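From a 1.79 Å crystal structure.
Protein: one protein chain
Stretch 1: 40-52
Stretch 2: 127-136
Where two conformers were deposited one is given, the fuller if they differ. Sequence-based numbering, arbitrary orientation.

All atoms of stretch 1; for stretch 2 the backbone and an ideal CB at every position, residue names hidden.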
# COMPACT_ATOMS: atom_id res chain seq x y z
N VAL A 40 19.62 1.21 12.73
CA VAL A 40 19.32 0.11 11.82
C VAL A 40 18.29 -0.82 12.47
O VAL A 40 18.34 -1.07 13.68
CB VAL A 40 20.63 -0.64 11.46
CG1 VAL A 40 21.20 -1.41 12.68
CG2 VAL A 40 20.43 -1.56 10.26
N ILE A 41 17.31 -1.29 11.68
CA ILE A 41 16.45 -2.40 12.08
C ILE A 41 17.17 -3.69 11.71
O ILE A 41 17.67 -3.82 10.59
CB ILE A 41 15.07 -2.33 11.40
CG1 ILE A 41 14.39 -0.99 11.71
CG2 ILE A 41 14.21 -3.53 11.82
CD1 ILE A 41 13.01 -0.75 11.02
N VAL A 42 17.24 -4.63 12.64
CA VAL A 42 17.85 -5.94 12.37
C VAL A 42 16.75 -6.99 12.44
O VAL A 42 15.84 -6.89 13.27
CB VAL A 42 19.01 -6.24 13.33
CG1 VAL A 42 19.63 -7.58 13.05
CG2 VAL A 42 20.11 -5.18 13.17
N GLY A 43 16.82 -7.98 11.56
CA GLY A 43 15.81 -9.01 11.49
C GLY A 43 15.85 -9.97 12.67
O GLY A 43 16.67 -9.89 13.59
N SER A 44 14.90 -10.91 12.64
CA SER A 44 14.76 -11.94 13.66
C SER A 44 14.46 -13.26 12.98
O SER A 44 13.71 -13.31 11.99
CB SER A 44 13.63 -11.59 14.64
OG SER A 44 13.21 -12.73 15.38
N VAL A 45 15.05 -14.35 13.49
CA VAL A 45 14.79 -15.68 12.96
C VAL A 45 13.79 -16.46 13.79
O VAL A 45 13.43 -17.58 13.42
CB VAL A 45 16.08 -16.51 12.81
CG1 VAL A 45 16.93 -15.96 11.71
CG2 VAL A 45 16.88 -16.52 14.13
N GLU A 46 13.35 -15.93 14.92
CA GLU A 46 12.42 -16.66 15.78
C GLU A 46 11.08 -16.86 15.08
O GLU A 46 10.58 -15.95 14.40
CB GLU A 46 12.22 -15.91 17.08
CG GLU A 46 13.53 -15.72 17.88
CD GLU A 46 13.27 -15.39 19.33
OE1 GLU A 46 13.43 -14.22 19.71
OE2 GLU A 46 12.91 -16.33 20.08
N GLY A 47 10.51 -18.06 15.23
CA GLY A 47 9.21 -18.40 14.64
C GLY A 47 9.22 -18.57 13.15
O GLY A 47 8.15 -18.65 12.54
N ALA A 48 10.41 -18.63 12.54
CA ALA A 48 10.57 -18.65 11.10
C ALA A 48 10.00 -19.93 10.48
O ALA A 48 10.15 -21.02 11.04
CB ALA A 48 12.05 -18.49 10.74
N MET A 49 9.35 -19.78 9.32
CA MET A 49 8.76 -20.85 8.53
C MET A 49 9.51 -20.97 7.22
O MET A 49 9.90 -19.96 6.63
CB MET A 49 7.28 -20.58 8.24
CG MET A 49 6.44 -20.27 9.49
SD MET A 49 6.28 -21.68 10.59
CE MET A 49 5.34 -22.80 9.58
N LEU A 50 9.70 -22.20 6.74
CA LEU A 50 10.44 -22.40 5.50
C LEU A 50 9.77 -21.68 4.33
O LEU A 50 8.54 -21.52 4.31
CB LEU A 50 10.55 -23.89 5.18
CG LEU A 50 11.39 -24.78 6.10
CD1 LEU A 50 11.30 -26.24 5.61
CD2 LEU A 50 12.84 -24.30 6.13
N PRO A 51 10.56 -21.25 3.34
CA PRO A 51 9.98 -20.72 2.10
C PRO A 51 9.07 -21.76 1.45
O PRO A 51 9.31 -22.96 1.55
CB PRO A 51 11.20 -20.45 1.22
CG PRO A 51 12.36 -20.46 2.11
CD PRO A 51 12.02 -21.36 3.25
N ALA A 52 8.06 -21.27 0.75
CA ALA A 52 7.18 -22.12 -0.04
C ALA A 52 7.74 -22.32 -1.44
O ALA A 52 8.25 -21.37 -2.06
CB ALA A 52 5.78 -21.51 -0.14
N UNK A 127 -0.56 -21.63 3.79
CA UNK A 127 -0.53 -22.31 5.08
C UNK A 127 0.23 -21.55 6.15
O UNK A 127 0.02 -21.83 7.34
CB UNK A 127 0.09 -23.70 4.92
N UNK A 128 1.09 -20.61 5.78
CA UNK A 128 1.86 -19.83 6.75
C UNK A 128 2.47 -18.63 6.04
O UNK A 128 2.45 -18.53 4.81
CB UNK A 128 2.95 -20.68 7.41
N UNK A 129 3.02 -17.74 6.83
CA UNK A 129 3.96 -16.76 6.32
C UNK A 129 5.35 -17.32 6.19
O UNK A 129 5.56 -18.54 6.11
CB UNK A 129 3.98 -15.53 7.22
N UNK A 130 6.33 -16.40 6.16
CA UNK A 130 7.74 -16.75 6.02
C UNK A 130 8.42 -16.42 7.34
O UNK A 130 8.36 -17.24 8.28
CB UNK A 130 8.40 -16.01 4.85
N UNK A 131 9.00 -15.24 7.51
CA UNK A 131 9.74 -14.86 8.72
C UNK A 131 10.11 -13.38 8.61
O UNK A 131 9.83 -12.72 7.61
CB UNK A 131 10.99 -15.73 8.90
N UNK A 132 10.76 -12.87 9.66
CA UNK A 132 11.21 -11.48 9.67
C UNK A 132 12.73 -11.39 9.68
O UNK A 132 13.31 -10.47 10.26
CB UNK A 132 10.63 -10.74 10.88
N UNK A 133 13.40 -12.31 8.99
CA UNK A 133 14.85 -12.32 8.92
C UNK A 133 15.41 -11.27 7.95
O UNK A 133 16.56 -10.86 8.11
CB UNK A 133 15.33 -13.71 8.51
N UNK A 134 14.61 -10.80 6.99
CA UNK A 134 15.12 -9.97 5.89
C UNK A 134 14.33 -8.67 5.78
O UNK A 134 13.56 -8.49 4.84
CB UNK A 134 15.06 -10.73 4.57
N UNK A 135 14.54 -7.72 6.70
CA UNK A 135 13.89 -6.40 6.56
C UNK A 135 14.13 -5.74 5.20
O UNK A 135 13.27 -4.99 4.70
CB UNK A 135 14.39 -5.46 7.66
N UNK A 136 15.31 -5.98 4.60
CA UNK A 136 15.67 -5.35 3.34
C UNK A 136 14.71 -5.71 2.21
O UNK A 136 14.58 -4.96 1.24
CB UNK A 136 17.10 -5.75 2.95

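At position 127 the CA-to-CB bond points sideways and stretch 1 lies beyond 5.5 Å of the ideal CB, so this contact sets no preference. The residue is Arg127, whose extended chain leads away.

Position 128 points toward stretch 1, its ideal CB 3.9 Å from Met49 CE. A small or modest side chain would suit, polar or apolar. It is Ser128: OG lies 3.8 Å from Met49 CB and donates a hydrogen bond to the next residue's carbonyl.

At 129 the bond would point sideways into open space, and phi/psi of -82/-159 do not demand glycine, so many residues could fit. Gly129 is found. Its O lies 3.4 Å from Met49 CB, and a water donates to both Gly129 O and Leu50 O, joining the two backbones.

Position 130 directs its CB away, yet its carbonyl accepts a hydrogen bond from Met49 N (Met49 N to O, 2.9 Å). A long side chain could turn back to the Pro51 ring and the backbone of Leu50; leucine, methionine or an aromatic are candidates. Phe130, with chi1 near 180° (t), returns its ring so that CE1 lies 3.8 Å from Pro51 CG, while Met49 O approaches the ring edge.

Position 131 points toward stretch 1, and its ideal CB is already 3.5 Å from Ala48 CB. Such tightness favours a small residue: alanine, serine or cysteine. Cys131 packs its CB against that methyl and, with chi1 at 70° (p), places SG to accept a hydrogen bond from the amide of 133 (N to SG, 3.6 Å).

At 132 the CB points sideways, 4.2 Å from Ser44 O. The backbone does the main work: the carbonyl accepts from Ser44 N (Ser44 N to O, 2.9 Å), and the amide donates to a water that itself donates to Ser44 O and Glu46 O. Several side chains could serve; Ala132 adds just a methyl.

The CB of 133, also sideways, lies 4.2 Å from Val45 CG1, so a small apolar group suits. Ala133 supplies it.

Position 134 points away and is unconstrained here; Asn134 finds its hydrogen bond elsewhere in the structure.

Position 135 points toward Ile41 and Gly43, and its phi of -53° is compatible with proline, though other compact apolar residues could fit. Pro135 sets CG 3.7 Å from Gly43 N, beside a backbone with no side chain to obstruct the ring.

At 136 stretch 1 is out of reach of the CB; Arg136 bonds elsewhere.

Stretch 2, residues 127-136: RSGFCAANPR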
# COMPACT_ATOMS: atom_id res chain seq x y z
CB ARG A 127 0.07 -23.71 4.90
CG ARG A 127 -0.86 -24.66 4.20
CD ARG A 127 -0.18 -25.96 3.80
NE ARG A 127 -1.14 -26.81 3.10
CZ ARG A 127 -1.91 -27.71 3.69
NH1 ARG A 127 -1.83 -27.91 5.00
NH2 ARG A 127 -2.76 -28.42 2.95
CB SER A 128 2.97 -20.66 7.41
OG SER A 128 3.99 -20.97 6.47
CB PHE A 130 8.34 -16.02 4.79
CG PHE A 130 9.85 -16.22 4.58
CD1 PHE A 130 10.44 -17.45 4.77
CD2 PHE A 130 10.65 -15.15 4.18
CE1 PHE A 130 11.82 -17.63 4.58
CE2 PHE A 130 12.04 -15.32 3.96
CZ PHE A 130 12.62 -16.56 4.16
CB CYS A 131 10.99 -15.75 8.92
SG CYS A 131 12.33 -15.50 7.74
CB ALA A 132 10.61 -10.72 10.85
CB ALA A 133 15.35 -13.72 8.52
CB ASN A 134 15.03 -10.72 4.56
CG ASN A 134 15.83 -12.02 4.53
OD1 ASN A 134 17.02 -12.00 4.26
ND2 ASN A 134 15.18 -13.14 4.78
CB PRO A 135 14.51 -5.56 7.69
CG PRO A 135 15.28 -6.48 8.53
CD PRO A 135 15.50 -7.76 7.81
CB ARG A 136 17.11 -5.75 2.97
CG ARG A 136 17.72 -5.07 1.75
CD ARG A 136 18.22 -3.67 2.02
NE ARG A 136 19.16 -3.61 3.14
CZ ARG A 136 19.74 -2.49 3.56
NH1 ARG A 136 19.53 -1.34 2.92
NH2 ARG A 136 20.56 -2.50 4.61
O HOH W 1 11.44 -14.54 11.99
O HOH W 2 6.96 -19.33 3.66
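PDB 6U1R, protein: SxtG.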